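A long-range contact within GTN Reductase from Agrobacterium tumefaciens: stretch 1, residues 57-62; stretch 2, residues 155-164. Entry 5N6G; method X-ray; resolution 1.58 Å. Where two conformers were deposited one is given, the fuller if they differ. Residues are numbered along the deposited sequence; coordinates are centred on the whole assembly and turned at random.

Stretch 1 57-62: PISQQG
Stretch 2, residues 155-164: LILEDYRSGA

No direct hydrogen bond joins these two stretches; their polar groups meet through two waters, while one isoleucine supplies most of the apolar contact. Stretch 2 is helical throughout, part of a longer helix, with phi/psi near -65/-40 and i to i+4 bonds such as G163 N to D159 O at 2.8 Å. Stretch 1 lies against it without regular helix or strand from I58 to G62. The register is set by I58 and G163, whose CA atoms are 5.0 Å apart, and the two stretches together bury 303 Å².

I58 (phi/psi -78/-12) points its CA-to-CB bond toward the helix, with chi1 p at 60° and chi2 t at 178°. Its CD1 sits 3.6 Å from the centroid of the Y160 ring, only 9° off the ring normal, so the methyl lies squarely over a face in a CH-pi contact. Y160 itself leaves the helix with CA-to-CB pointing away; chi1 of -86° and chi2 of -78° nevertheless present that face to the methyl. I58 CB also packs 3.7 Å from D159 O, and I58 CD1 lies 3.8 Å from D159 CB. A branched aliphatic chain thus covers both helix backbone and ring.

Glycine suits position 163 because I58 CG2 is 4.5 Å from G163 CA; an ideal CB there would point toward stretch 1 and come within 3.0 Å of I58 CG2, a clash.

Water 1 donates to I58 O at 2.6 Å and accepts from S162 OG at 2.8 Å. S162 has chi1 p at 70°, and its small hydroxyl side chain reaches this water although its CA-to-CB bond points sideways.

Water 2 gathers three side chains: it accepts from S59 OG at 2.6 Å and donates to D159 OD2 at 2.6 Å and Q61 OE1 at 2.9 Å. The carboxylate and amide oxygens are both natural acceptors, and the water lets them share one site. D159 has chi1 m at -71° and chi2 of -21°; S59 is extended (-164/165), with chi1 p at 63°, and its CB approaches D159 OD2 to 3.9 Å. S59 OG also accepts from G62 N at 3.0 Å, steadying the turn through Q60 and Q61, whose phi/psi values are -65/-36 and -58/-33.

Q61, with chi1 and chi2 both t and chi3 at 66°, extends toward the helix until its OE1 lies 3.5 Å from I156 CG1. I156 (chi1 m, chi2 t) starts sideways, but the end of its side chain comes nearer, giving the glutamine an apolar neighbour.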

# COMPACT_ATOMS: atom_id res chain seq x y z
N PRO A 57 -2.52 -2.00 9.47
CA PRO A 57 -1.87 -1.01 10.33
C PRO A 57 -0.88 -1.62 11.29
O PRO A 57 -1.06 -2.72 11.82
CB PRO A 57 -3.04 -0.35 11.06
CG PRO A 57 -4.16 -0.44 10.04
CD PRO A 57 -3.98 -1.82 9.45
N ILE A 58 0.18 -0.83 11.54
CA ILE A 58 1.23 -1.21 12.48
C ILE A 58 0.82 -1.00 13.93
O ILE A 58 1.51 -1.49 14.85
CB ILE A 58 2.50 -0.39 12.19
CG1 ILE A 58 2.20 1.11 12.35
CG2 ILE A 58 3.02 -0.68 10.79
CD1 ILE A 58 3.41 2.01 12.14
N SER A 59 -0.28 -0.30 14.18
CA SER A 59 -0.70 0.04 15.53
C SER A 59 -2.15 0.47 15.45
O SER A 59 -2.66 0.79 14.38
CB SER A 59 0.13 1.19 16.09
OG SER A 59 -0.10 2.34 15.28
N GLN A 60 -2.79 0.53 16.62
CA GLN A 60 -4.15 1.04 16.65
C GLN A 60 -4.17 2.52 16.26
O GLN A 60 -5.10 2.98 15.58
CB GLN A 60 -4.76 0.84 18.04
CG GLN A 60 -6.24 1.16 18.08
CD GLN A 60 -6.81 1.10 19.46
OE1 GLN A 60 -6.19 0.54 20.37
NE2 GLN A 60 -7.99 1.68 19.64
N GLN A 61 -3.15 3.27 16.65
CA GLN A 61 -3.04 4.67 16.25
C GLN A 61 -3.01 4.79 14.73
O GLN A 61 -3.54 5.77 14.17
CB GLN A 61 -1.77 5.26 16.85
CG GLN A 61 -1.53 6.73 16.63
CD GLN A 61 -0.06 7.09 16.82
OE1 GLN A 61 0.78 6.66 16.05
NE2 GLN A 61 0.24 7.90 17.84
N GLY A 62 -2.44 3.82 14.04
CA GLY A 62 -2.39 3.82 12.58
C GLY A 62 -3.64 3.38 11.87
O GLY A 62 -3.63 3.36 10.62
N LEU A 155 8.39 7.09 18.47
CA LEU A 155 7.52 5.98 18.83
C LEU A 155 6.92 5.34 17.60
O LEU A 155 6.79 4.11 17.53
CB LEU A 155 6.43 6.48 19.78
CG LEU A 155 6.95 6.91 21.16
CD1 LEU A 155 5.80 7.50 21.95
CD2 LEU A 155 7.53 5.73 21.89
N ILE A 156 6.55 6.14 16.60
CA ILE A 156 6.00 5.55 15.38
C ILE A 156 7.06 4.74 14.65
O ILE A 156 6.77 3.68 14.09
CB ILE A 156 5.40 6.64 14.50
CG1 ILE A 156 4.14 7.19 15.18
CG2 ILE A 156 5.04 6.11 13.10
CD1 ILE A 156 3.55 8.43 14.48
N LEU A 157 8.31 5.23 14.61
CA LEU A 157 9.37 4.44 13.99
C LEU A 157 9.51 3.09 14.68
O LEU A 157 9.68 2.07 14.00
CB LEU A 157 10.69 5.21 14.00
CG LEU A 157 10.73 6.40 13.06
CD1 LEU A 157 12.02 7.19 13.28
CD2 LEU A 157 10.65 5.98 11.61
N GLU A 158 9.42 3.06 16.02
CA GLU A 158 9.46 1.79 16.72
C GLU A 158 8.28 0.91 16.33
O GLU A 158 8.42 -0.32 16.22
CB GLU A 158 9.51 2.01 18.24
CG GLU A 158 9.69 0.73 19.06
CD GLU A 158 10.85 -0.18 18.58
OE1 GLU A 158 11.97 0.32 18.29
OE2 GLU A 158 10.62 -1.40 18.50
N ASP A 159 7.11 1.52 16.08
CA ASP A 159 5.96 0.74 15.64
C ASP A 159 6.18 0.17 14.25
O ASP A 159 5.69 -0.93 13.95
CB ASP A 159 4.68 1.58 15.68
CG ASP A 159 4.21 1.88 17.09
OD1 ASP A 159 4.61 1.14 18.04
OD2 ASP A 159 3.42 2.84 17.25
N TYR A 160 6.85 0.90 13.36
CA TYR A 160 7.19 0.32 12.06
C TYR A 160 8.17 -0.84 12.21
O TYR A 160 8.04 -1.85 11.50
CB TYR A 160 7.74 1.37 11.10
CG TYR A 160 6.71 2.13 10.33
CD1 TYR A 160 6.06 1.58 9.22
CD2 TYR A 160 6.40 3.44 10.67
CE1 TYR A 160 5.13 2.29 8.51
CE2 TYR A 160 5.46 4.15 9.97
CZ TYR A 160 4.84 3.57 8.87
OH TYR A 160 3.91 4.29 8.17
N ARG A 161 9.13 -0.73 13.13
CA ARG A 161 10.05 -1.84 13.38
C ARG A 161 9.29 -3.06 13.86
O ARG A 161 9.49 -4.17 13.37
CB ARG A 161 11.12 -1.45 14.41
CG ARG A 161 12.10 -0.38 13.94
CD ARG A 161 13.21 -0.12 14.94
NE ARG A 161 13.91 1.12 14.59
CZ ARG A 161 13.70 2.30 15.15
NH1 ARG A 161 12.89 2.44 16.19
NH2 ARG A 161 14.33 3.36 14.67
N SER A 162 8.43 -2.87 14.87
CA SER A 162 7.74 -4.03 15.40
C SER A 162 6.73 -4.59 14.40
O SER A 162 6.50 -5.80 14.36
CB SER A 162 7.08 -3.69 16.75
OG SER A 162 5.99 -2.82 16.59
N GLY A 163 6.10 -3.72 13.60
CA GLY A 163 5.20 -4.19 12.56
C GLY A 163 5.89 -5.01 11.48
O GLY A 163 5.37 -6.02 11.02
N ALA A 164 7.08 -4.58 11.07
CA ALA A 164 7.87 -5.35 10.11
C ALA A 164 8.26 -6.71 10.69
O ALA A 164 8.16 -7.74 10.02
CB ALA A 164 9.10 -4.55 9.69
O HOH W 1 3.53 -3.06 15.24
O HOH W 2 1.89 4.05 15.46